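Local coordinates for chorismate synthase (Campylobacter jejuni, PDB 1SQ1), which catalyses the elimination of phosphate from 5-enolpyruvylshikimate-3-phosphate to give chorismate, using reduced FMN as cofactor, at the interface of chains A and B and the interface of chains A and C. Numbering follows the deposited sequence. Chains: chain A/B/C, Chorismate synthase.

Contact 1: the interface of chains A and B. Residues chain A 29, 31-32, 141, 144-145, 344-345; chain B 352, 355.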
loop_
_atom_site.group_PDB
_atom_site.type_symbol
_atom_site.label_atom_id
_atom_site.label_comp_id
_atom_site.label_asym_id
_atom_site.label_seq_id
_atom_site.Cartn_x
_atom_site.Cartn_y
_atom_site.Cartn_z
ATOM N N PRO A 29 1.037 18.186 4.978
ATOM C CA PRO A 29 -0.091 18.908 5.574
ATOM C C PRO A 29 -0.167 20.340 5.054
ATOM O O PRO A 29 0.843 20.916 4.657
ATOM C CB PRO A 29 0.189 18.819 7.075
ATOM C CG PRO A 29 1.666 18.692 7.151
ATOM C CD PRO A 29 2.026 17.797 5.997
ATOM N N GLY A 31 -0.738 24.474 5.130
ATOM C CA GLY A 31 -0.258 25.488 6.041
ATOM C C GLY A 31 1.154 25.254 6.530
ATOM O O GLY A 31 1.379 25.059 7.724
ATOM N N VAL A 32 2.106 25.247 5.602
ATOM C CA VAL A 32 3.514 25.075 5.952
ATOM C C VAL A 32 4.312 26.108 5.166
ATOM O O VAL A 32 4.200 26.209 3.935
ATOM C CB VAL A 32 4.056 23.641 5.646
ATOM C CG1 VAL A 32 5.563 23.601 5.874
ATOM C CG2 VAL A 32 3.402 22.615 6.580
ATOM N N LEU A 141 8.545 20.591 6.775
ATOM C CA LEU A 141 7.606 20.128 7.801
ATOM C C LEU A 141 8.363 19.756 9.072
ATOM O O LEU A 141 7.832 19.873 10.167
ATOM C CB LEU A 141 6.799 18.923 7.293
ATOM C CG LEU A 141 5.753 18.215 8.173
ATOM C CD1 LEU A 141 6.388 17.118 8.980
ATOM C CD2 LEU A 141 5.068 19.221 9.075
ATOM N N GLU A 144 9.195 22.733 11.462
ATOM C CA GLU A 144 8.082 23.122 12.320
ATOM C C GLU A 144 8.117 22.406 13.662
ATOM O O GLU A 144 7.444 22.830 14.591
ATOM C CB GLU A 144 6.745 22.845 11.632
ATOM C CG GLU A 144 6.563 23.585 10.308
ATOM C CD GLU A 144 6.389 25.088 10.472
ATOM O OE1 GLU A 144 6.369 25.798 9.440
ATOM O OE2 GLU A 144 6.259 25.557 11.624
ATOM N N PHE A 145 8.895 21.330 13.768
ATOM C CA PHE A 145 9.003 20.575 15.021
ATOM C C PHE A 145 10.438 20.610 15.519
ATOM O O PHE A 145 10.821 19.877 16.438
ATOM C CB PHE A 145 8.576 19.120 14.820
ATOM C CG PHE A 145 7.099 18.943 14.618
ATOM C CD1 PHE A 145 6.317 18.356 15.606
ATOM C CD2 PHE A 145 6.487 19.370 13.444
ATOM C CE1 PHE A 145 4.951 18.203 15.431
ATOM C CE2 PHE A 145 5.125 19.223 13.260
ATOM C CZ PHE A 145 4.351 18.638 14.252
ATOM N N LEU A 344 6.336 11.128 11.200
ATOM C CA LEU A 344 5.758 12.256 11.921
ATOM C C LEU A 344 4.250 12.342 11.670
ATOM O O LEU A 344 3.476 12.647 12.582
ATOM C CB LEU A 344 6.468 13.547 11.481
ATOM C CG LEU A 344 6.456 14.774 12.389
ATOM C CD1 LEU A 344 7.446 15.801 11.878
ATOM C CD2 LEU A 344 5.074 15.337 12.427
ATOM N N LEU A 345 3.844 12.066 10.432
ATOM C CA LEU A 345 2.436 12.090 10.063
ATOM C C LEU A 345 1.768 10.768 10.477
ATOM O O LEU A 345 0.646 10.754 10.977
ATOM C CB LEU A 345 2.302 12.320 8.556
ATOM C CG LEU A 345 2.893 13.655 8.083
ATOM C CD1 LEU A 345 3.067 13.688 6.567
ATOM C CD2 LEU A 345 1.986 14.774 8.532
ATOM N N LEU B 352 -1.487 21.270 9.653
ATOM C CA LEU B 352 -0.348 21.522 10.516
ATOM C C LEU B 352 -0.757 21.897 11.933
ATOM O O LEU B 352 -0.076 21.538 12.902
ATOM C CB LEU B 352 0.513 22.626 9.924
ATOM C CG LEU B 352 1.760 22.926 10.750
ATOM C CD1 LEU B 352 2.579 21.658 10.970
ATOM C CD2 LEU B 352 2.570 23.976 10.033
ATOM N N LEU B 355 -1.718 18.822 13.709
ATOM C CA LEU B 355 -0.480 18.120 13.977
ATOM C C LEU B 355 0.239 18.657 15.215
ATOM O O LEU B 355 0.603 17.884 16.105
ATOM C CB LEU B 355 0.405 18.207 12.740
ATOM C CG LEU B 355 1.430 17.102 12.549
ATOM C CD1 LEU B 355 0.770 15.748 12.679
ATOM C CD2 LEU B 355 2.058 17.278 11.186
#
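The backbone carbonyl oxygen of A:Gly31 rests against the side chain of B:Leu352, with CB 3.4 Å from that O and CG on the same flank; the still shorter approach of CD2 is doubtful at this resolution and carries no weight. Chorismate synthase is a homotetramer, and this patch, repeated by a two-fold axis, illustrates how a short helix can join subunits by hydrophobic insertion: within this patch no nitrogen or oxygen of one chain lies within bonding distance of one of the other. The helix is B:352-358, and B:Leu352 and B:Leu355, three positions apart, send their branches into chain A from one face of it.

B:Leu352 has CG anti to its backbone N (chi1 -178°), which sets the branch point towards chain A, and chi2 of 55° turns its two methyls to different neighbours. CD2 meets CG2 of A:Val32 at 3.8 Å, the two side chains crossing at about a right angle. The same methyl lies 4.0 Å from the methylene CG of A:Glu144, so the carbon chain of an acidic residue, bent at chi2, contributes to an apolar wall. CD1 instead faces CD2 of A:Leu141, and here the side chains run past one another in opposite directions. A:Pro29 borders the start of the helix, its CB 3.9 Å from the backbone N of B:Leu352.

B:Leu355 packs among leucines and a phenylalanine. Its CD2 touches CD2 of A:Leu345 at 3.6 Å, the two side chains crossing at about a right angle, and also reaches CD2 of A:Leu344, whose side chain is set at a slant to it. The tip of A:Phe145 supplies another wall, with ring atom CZ 3.7 Å from CG of B:Leu355. That ring is backed within chain A by the same A:Leu344 methyl, which lies 3.8 Å above its plane towards the rim. A:Leu344 CD2 therefore packs against the phenyl face and the incoming leucine together, linking helix 325-346 to the loop that follows helix 128-143.

Contact 2: the interface of chains A and C. Residues chain A 1-2, 4, 10, 12, 127, 131, 335; chain C 222-223.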
loop_
_atom_site.group_PDB
_atom_site.type_symbol
_atom_site.label_atom_id
_atom_site.label_comp_id
_atom_site.label_asym_id
_atom_site.label_seq_id
_atom_site.Cartn_x
_atom_site.Cartn_y
_atom_site.Cartn_z
HETATM N N MSE A 1 8.599 0.728 -9.025
HETATM C CA MSE A 1 7.833 1.699 -8.193
HETATM C C MSE A 1 8.660 2.935 -8.060
HETATM O O MSE A 1 9.839 2.866 -7.739
HETATM C CB MSE A 1 7.574 1.172 -6.785
HETATM C CG MSE A 1 6.637 0.005 -6.723
HETATM SE SE MSE A 1 7.399 -1.525 -7.622
HETATM C CE MSE A 1 6.329 -1.455 -9.272
ATOM N N ASN A 2 8.047 4.075 -8.304
ATOM C CA ASN A 2 8.774 5.310 -8.178
ATOM C C ASN A 2 8.185 6.131 -7.062
ATOM O O ASN A 2 8.428 7.328 -6.974
ATOM C CB ASN A 2 8.729 6.085 -9.481
ATOM C CG ASN A 2 9.728 5.576 -10.481
ATOM O OD1 ASN A 2 10.038 6.258 -11.452
ATOM N ND2 ASN A 2 10.240 4.371 -10.256
ATOM N N PHE A 4 7.466 6.496 -2.793
ATOM C CA PHE A 4 8.046 6.108 -1.523
ATOM C C PHE A 4 7.335 6.703 -0.307
ATOM O O PHE A 4 6.921 7.862 -0.318
ATOM C CB PHE A 4 9.520 6.512 -1.538
ATOM C CG PHE A 4 10.241 6.274 -0.243
ATOM C CD1 PHE A 4 10.684 7.346 0.517
ATOM C CD2 PHE A 4 10.517 4.983 0.192
ATOM C CE1 PHE A 4 11.394 7.140 1.693
ATOM C CE2 PHE A 4 11.230 4.763 1.368
ATOM C CZ PHE A 4 11.671 5.844 2.121
ATOM N N PHE A 10 6.592 9.915 -1.710
ATOM C CA PHE A 10 7.468 10.654 -2.612
ATOM C C PHE A 10 7.536 9.924 -3.940
ATOM O O PHE A 10 7.745 8.718 -3.967
ATOM C CB PHE A 10 8.868 10.756 -2.010
ATOM C CG PHE A 10 9.930 11.154 -2.996
ATOM C CD1 PHE A 10 10.834 10.203 -3.487
ATOM C CD2 PHE A 10 10.048 12.471 -3.423
ATOM C CE1 PHE A 10 11.846 10.560 -4.386
ATOM C CE2 PHE A 10 11.056 12.837 -4.322
ATOM C CZ PHE A 10 11.956 11.879 -4.802
ATOM N N SER A 12 9.214 10.115 -7.982
ATOM C CA SER A 12 10.062 10.771 -8.971
ATOM C C SER A 12 9.851 10.166 -10.344
ATOM O O SER A 12 9.821 8.954 -10.512
ATOM C CB SER A 12 11.543 10.687 -8.575
ATOM O OG SER A 12 11.970 9.355 -8.336
ATOM N N GLU A 127 17.740 10.277 -10.618
ATOM C CA GLU A 127 16.900 10.362 -9.416
ATOM C C GLU A 127 17.465 11.224 -8.300
ATOM O O GLU A 127 16.724 11.908 -7.596
ATOM C CB GLU A 127 16.624 8.951 -8.868
ATOM C CG GLU A 127 17.784 7.960 -9.061
ATOM C CD GLU A 127 18.256 7.290 -7.770
ATOM O OE1 GLU A 127 18.815 7.983 -6.893
ATOM O OE2 GLU A 127 18.076 6.060 -7.635
ATOM N N ARG A 131 15.332 13.062 -5.449
ATOM C CA ARG A 131 15.383 12.672 -4.045
ATOM C C ARG A 131 15.713 13.872 -3.173
ATOM O O ARG A 131 15.160 14.029 -2.087
ATOM C CB ARG A 131 16.427 11.577 -3.843
ATOM C CG ARG A 131 16.463 10.551 -4.978
ATOM C CD ARG A 131 17.564 9.509 -4.799
ATOM N NE ARG A 131 17.265 8.540 -3.752
ATOM C CZ ARG A 131 17.045 7.249 -3.966
ATOM N NH1 ARG A 131 16.780 6.442 -2.945
ATOM N NH2 ARG A 131 17.096 6.759 -5.197
HETATM N N MSE A 335 16.846 11.575 2.069
HETATM C CA MSE A 335 16.148 10.338 2.389
HETATM C C MSE A 335 15.767 10.231 3.862
HETATM O O MSE A 335 14.641 9.839 4.187
HETATM C CB MSE A 335 16.986 9.112 1.998
HETATM C CG MSE A 335 17.214 8.931 0.510
HETATM SE SE MSE A 335 15.610 9.081 -0.570
HETATM C CE MSE A 335 14.618 7.522 0.033
ATOM N N LEU C 222 14.171 1.369 -7.992
ATOM C CA LEU C 222 13.859 2.698 -7.500
ATOM C C LEU C 222 13.552 2.681 -6.019
ATOM O O LEU C 222 14.441 2.961 -5.214
ATOM C CB LEU C 222 12.739 3.338 -8.301
ATOM C CG LEU C 222 13.344 4.464 -9.156
ATOM C CD1 LEU C 222 13.832 5.587 -8.257
ATOM C CD2 LEU C 222 14.517 3.950 -9.985
ATOM N N TYR C 223 12.330 2.328 -5.635
ATOM C CA TYR C 223 12.003 2.322 -4.211
ATOM C C TYR C 223 11.482 1.018 -3.613
ATOM O O TYR C 223 10.649 1.022 -2.703
ATOM C CB TYR C 223 11.053 3.482 -3.894
ATOM C CG TYR C 223 11.702 4.798 -4.246
ATOM C CD1 TYR C 223 12.896 5.192 -3.633
ATOM C CD2 TYR C 223 11.210 5.579 -5.282
ATOM C CE1 TYR C 223 13.589 6.323 -4.060
ATOM C CE2 TYR C 223 11.892 6.701 -5.714
ATOM C CZ TYR C 223 13.081 7.069 -5.105
ATOM O OH TYR C 223 13.758 8.173 -5.570
#
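The side chains of C:Tyr223 and A:Arg131 meet tip to tip, in an example of one aromatic residue seated among mixed groups of a partner subunit. Van der Waals packing carries most of this part of the homotetramer of the chorismate synthase family. CE1 of the tyrosine lies over one face of the guanidinium, offset towards its rim and 3.6 Å from CZ of A:Arg131. The two planes are 58° apart, well short of a parallel stack. The arginine reaches the ring through a bend at chi3 (73°), while its NH2 forms a salt bridge of 2.7 Å with OE1 of A:Glu127 in the same chain; that neighbouring carboxylate, itself at the interface, should steady the guanidinium and may offset its charge.

Other packing contacts lie about the ring and beside it. C:Tyr223 CZ sits in the plane of the A:Phe10 ring, 3.8 Å from its edge atom CE1. Near the base of the tyrosine, A:Phe4 offers its CB, 3.9 Å from CG, rather than its phenyl group. Along an edge of the tyrosine, and in its plane, lies the backbone carbonyl carbon of A:Asn2. C:Leu222 crosses A:Asn2 at a slant, its CG 3.3 Å from the amide nitrogen ND2.

Polar links across the interface are weak. The backbone N of C:Tyr223 donates a weak hydrogen bond to the carbonyl oxygen of A:Met1, a selenomethionine that is poorly ordered. The phenol OH has a weak hydrogen bond of 3.5 Å to OG of A:Ser12, with no donor assigned; this OG, too, lies in the plane of the tyrosine ring, at its edge.

Within chain A, ND2 of A:Asn2 donates to the same A:Met1 oxygen at 3.0 Å. The disorder of A:Met1 makes the geometry uncertain, but as modelled the oxygen lies nearly in the side-chain amide plane, whereas ND2 approaches off any lone pair, 55° out of the carbonyl plane.

Contact 1 and contact 2 bring two different partner chains to chain A, and the C-alpha centres of the two contacts are about 21 Å apart. Both draw on the same two helices: 128-143 supplies A:Leu141 to contact 1 and A:Arg131 to contact 2, while 325-346 supplies A:Leu344 and A:Leu345 to the former and A:Met335 to the latter. The same two helices thus connect the two interfaces; whether movement passes between them the structure alone does not show. Since each interface is two-fold symmetric, their combination can build the homotetramer, one built on leucines from a short helix, the other on a loop.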